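Local coordinates for protein GMP reductase (Trypanosoma brucei brucei, PDB 6JIG) that probably catalyses the irreversible NADPH-dependent deamination of GMP to IMP, helping to balance the cell's adenine and guanine nucleotides, at residues L256-A261 / N270-L275. The protein carries 1 engineered substitution. Numbering follows the deposited sequence.
Sequences LVVDIA and NMVKRL
V258 sets CG1 anti to its backbone N (chi1 177°), which leaves CG2 beside that nitrogen, and both methyls face the helix; M271 likewise holds CG anti to its own N (chi1 -170°), which carries this methylene to V258 CG1 and CG2, 4.2 Å from each. From one turn further along the helix, L275 meets V258 with one branch: its CD1 presses on V258 CG2 at 3.4 Å, tighter than ordinary van der Waals contact. V272 closes on the same methyl, CG2 to CG2 at 4.4 Å. A short, beta-branched valine suits a strand and sets its two methyls against M271, V272 and L275; the unbranched CG of M271 offers an apolar surface to both methyls, whereas the longer L275 can span from helix to sheet. This is the first half of a beta-alpha-beta unit in the (β/α)8 TIM barrel of the IMPDH/GMPR family: strand 255-259 lies in the closed parallel sheet, and helix 266-277 runs back outside it. The axes of strand 256-259 and helix 270-275 are nearly antiparallel, at 158°, and 9.7 Å apart at closest approach. Residues alternate along the strand, V257 turning away from the helix while L256 and V258 turn toward it. Near the start of the strand, L256 CD1 meets the other branch of L275, CD2, more loosely at 4.3 Å. L275 also packs on I286 of the next strand and on M242 and A245 of helix 239-251.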
loop_
_atom_site.group_PDB
_atom_site.type_symbol
_atom_site.label_atom_id
_atom_site.label_comp_id
_atom_site.label_asym_id
_atom_site.label_seq_id
_atom_site.Cartn_x
_atom_site.Cartn_y
_atom_site.Cartn_z
ATOM N N LEU A 256 -17.762 -39.921 22.061
ATOM C CA LEU A 256 -16.868 -39.061 22.816
ATOM C C LEU A 256 -15.572 -38.896 22.034
ATOM O O LEU A 256 -15.114 -39.827 21.366
ATOM C CB LEU A 256 -16.550 -39.651 24.190
ATOM C CG LEU A 256 -17.716 -39.750 25.171
ATOM C CD1 LEU A 256 -17.268 -40.495 26.409
ATOM C CD2 LEU A 256 -18.225 -38.361 25.523
ATOM N N VAL A 257 -14.970 -37.716 22.136
ATOM C CA VAL A 257 -13.708 -37.435 21.455
ATOM C C VAL A 257 -12.686 -37.030 22.508
ATOM O O VAL A 257 -12.771 -35.931 23.069
ATOM C CB VAL A 257 -13.852 -36.346 20.385
ATOM C CG1 VAL A 257 -12.498 -36.108 19.687
ATOM C CG2 VAL A 257 -14.961 -36.705 19.383
ATOM N N VAL A 258 -11.721 -37.907 22.769
ATOM C CA VAL A 258 -10.568 -37.573 23.601
ATOM C C VAL A 258 -9.647 -36.705 22.762
ATOM O O VAL A 258 -9.143 -37.155 21.732
ATOM C CB VAL A 258 -9.832 -38.834 24.072
ATOM C CG1 VAL A 258 -8.596 -38.445 24.865
ATOM C CG2 VAL A 258 -10.747 -39.702 24.884
ATOM N N ASP A 259 -9.408 -35.469 23.202
ATOM C CA ASP A 259 -8.750 -34.492 22.335
ATOM C C ASP A 259 -7.690 -33.745 23.126
ATOM O O ASP A 259 -8.018 -32.913 23.978
ATOM C CB ASP A 259 -9.762 -33.519 21.726
ATOM C CG ASP A 259 -9.174 -32.728 20.557
ATOM O OD1 ASP A 259 -7.953 -32.836 20.314
ATOM O OD2 ASP A 259 -9.915 -31.990 19.885
ATOM N N ILE A 260 -6.421 -34.039 22.835
ATOM C CA ILE A 260 -5.301 -33.263 23.345
ATOM C C ILE A 260 -4.295 -33.078 22.215
ATOM O O ILE A 260 -4.276 -33.824 21.234
ATOM C CB ILE A 260 -4.621 -33.911 24.568
ATOM C CG1 ILE A 260 -4.161 -35.332 24.264
ATOM C CG2 ILE A 260 -5.548 -33.879 25.792
ATOM C CD1 ILE A 260 -3.336 -35.893 25.428
ATOM N N ALA A 261 -3.468 -32.043 22.349
ATOM C CA ALA A 261 -2.560 -31.691 21.257
ATOM C C ALA A 261 -1.658 -32.861 20.873
ATOM O O ALA A 261 -1.453 -33.135 19.685
ATOM C CB ALA A 261 -1.719 -30.475 21.652
ATOM N N ASN A 270 -4.181 -43.731 28.208
ATOM C CA ASN A 270 -4.796 -44.172 29.455
ATOM C C ASN A 270 -6.214 -43.638 29.601
ATOM O O ASN A 270 -7.066 -44.303 30.203
ATOM C CB ASN A 270 -3.919 -43.750 30.635
ATOM C CG ASN A 270 -2.625 -44.531 30.690
ATOM O OD1 ASN A 270 -2.539 -45.639 30.158
ATOM N ND2 ASN A 270 -1.613 -43.968 31.341
ATOM N N MET A 271 -6.492 -42.452 29.051
ATOM C CA MET A 271 -7.866 -41.962 29.043
ATOM C C MET A 271 -8.751 -42.837 28.160
ATOM O O MET A 271 -9.891 -43.147 28.533
ATOM C CB MET A 271 -7.905 -40.505 28.578
ATOM C CG MET A 271 -9.258 -39.839 28.760
ATOM S SD MET A 271 -9.677 -39.728 30.523
ATOM C CE MET A 271 -11.318 -39.034 30.419
ATOM N N VAL A 272 -8.239 -43.261 26.999
ATOM C CA VAL A 272 -8.997 -44.170 26.139
ATOM C C VAL A 272 -9.270 -45.481 26.866
ATOM O O VAL A 272 -10.388 -46.009 26.835
ATOM C CB VAL A 272 -8.251 -44.428 24.820
ATOM C CG1 VAL A 272 -8.988 -45.500 24.015
ATOM C CG2 VAL A 272 -8.128 -43.143 24.003
ATOM N N LYS A 273 -8.238 -46.041 27.503
ATOM C CA LYS A 273 -8.420 -47.289 28.239
ATOM C C LYS A 273 -9.440 -47.126 29.360
ATOM O O LYS A 273 -10.276 -48.009 29.580
ATOM C CB LYS A 273 -7.083 -47.769 28.800
ATOM C CG LYS A 273 -6.150 -48.369 27.750
ATOM C CD LYS A 273 -4.831 -48.812 28.381
ATOM C CE LYS A 273 -3.946 -49.544 27.371
ATOM N NZ LYS A 273 -2.536 -49.720 27.852
ATOM N N ARG A 274 -9.387 -45.998 30.074
ATOM C CA ARG A 274 -10.344 -45.751 31.150
ATOM C C ARG A 274 -11.766 -45.654 30.616
ATOM O O ARG A 274 -12.705 -46.183 31.226
ATOM C CB ARG A 274 -9.969 -44.474 31.897
ATOM C CG ARG A 274 -10.728 -44.253 33.190
ATOM C CD ARG A 274 -9.872 -43.475 34.196
ATOM N NE ARG A 274 -9.221 -42.328 33.568
ATOM C CZ ARG A 274 -7.907 -42.201 33.371
ATOM N NH1 ARG A 274 -7.066 -43.153 33.766
ATOM N NH2 ARG A 274 -7.434 -41.113 32.771
ATOM N N LEU A 275 -11.943 -44.980 29.478
ATOM C CA LEU A 275 -13.274 -44.806 28.911
ATOM C C LEU A 275 -13.837 -46.125 28.398
ATOM O O LEU A 275 -15.038 -46.389 28.538
ATOM C CB LEU A 275 -13.234 -43.765 27.789
ATOM C CG LEU A 275 -12.973 -42.341 28.285
ATOM C CD1 LEU A 275 -12.620 -41.439 27.113
ATOM C CD2 LEU A 275 -14.187 -41.799 29.036
#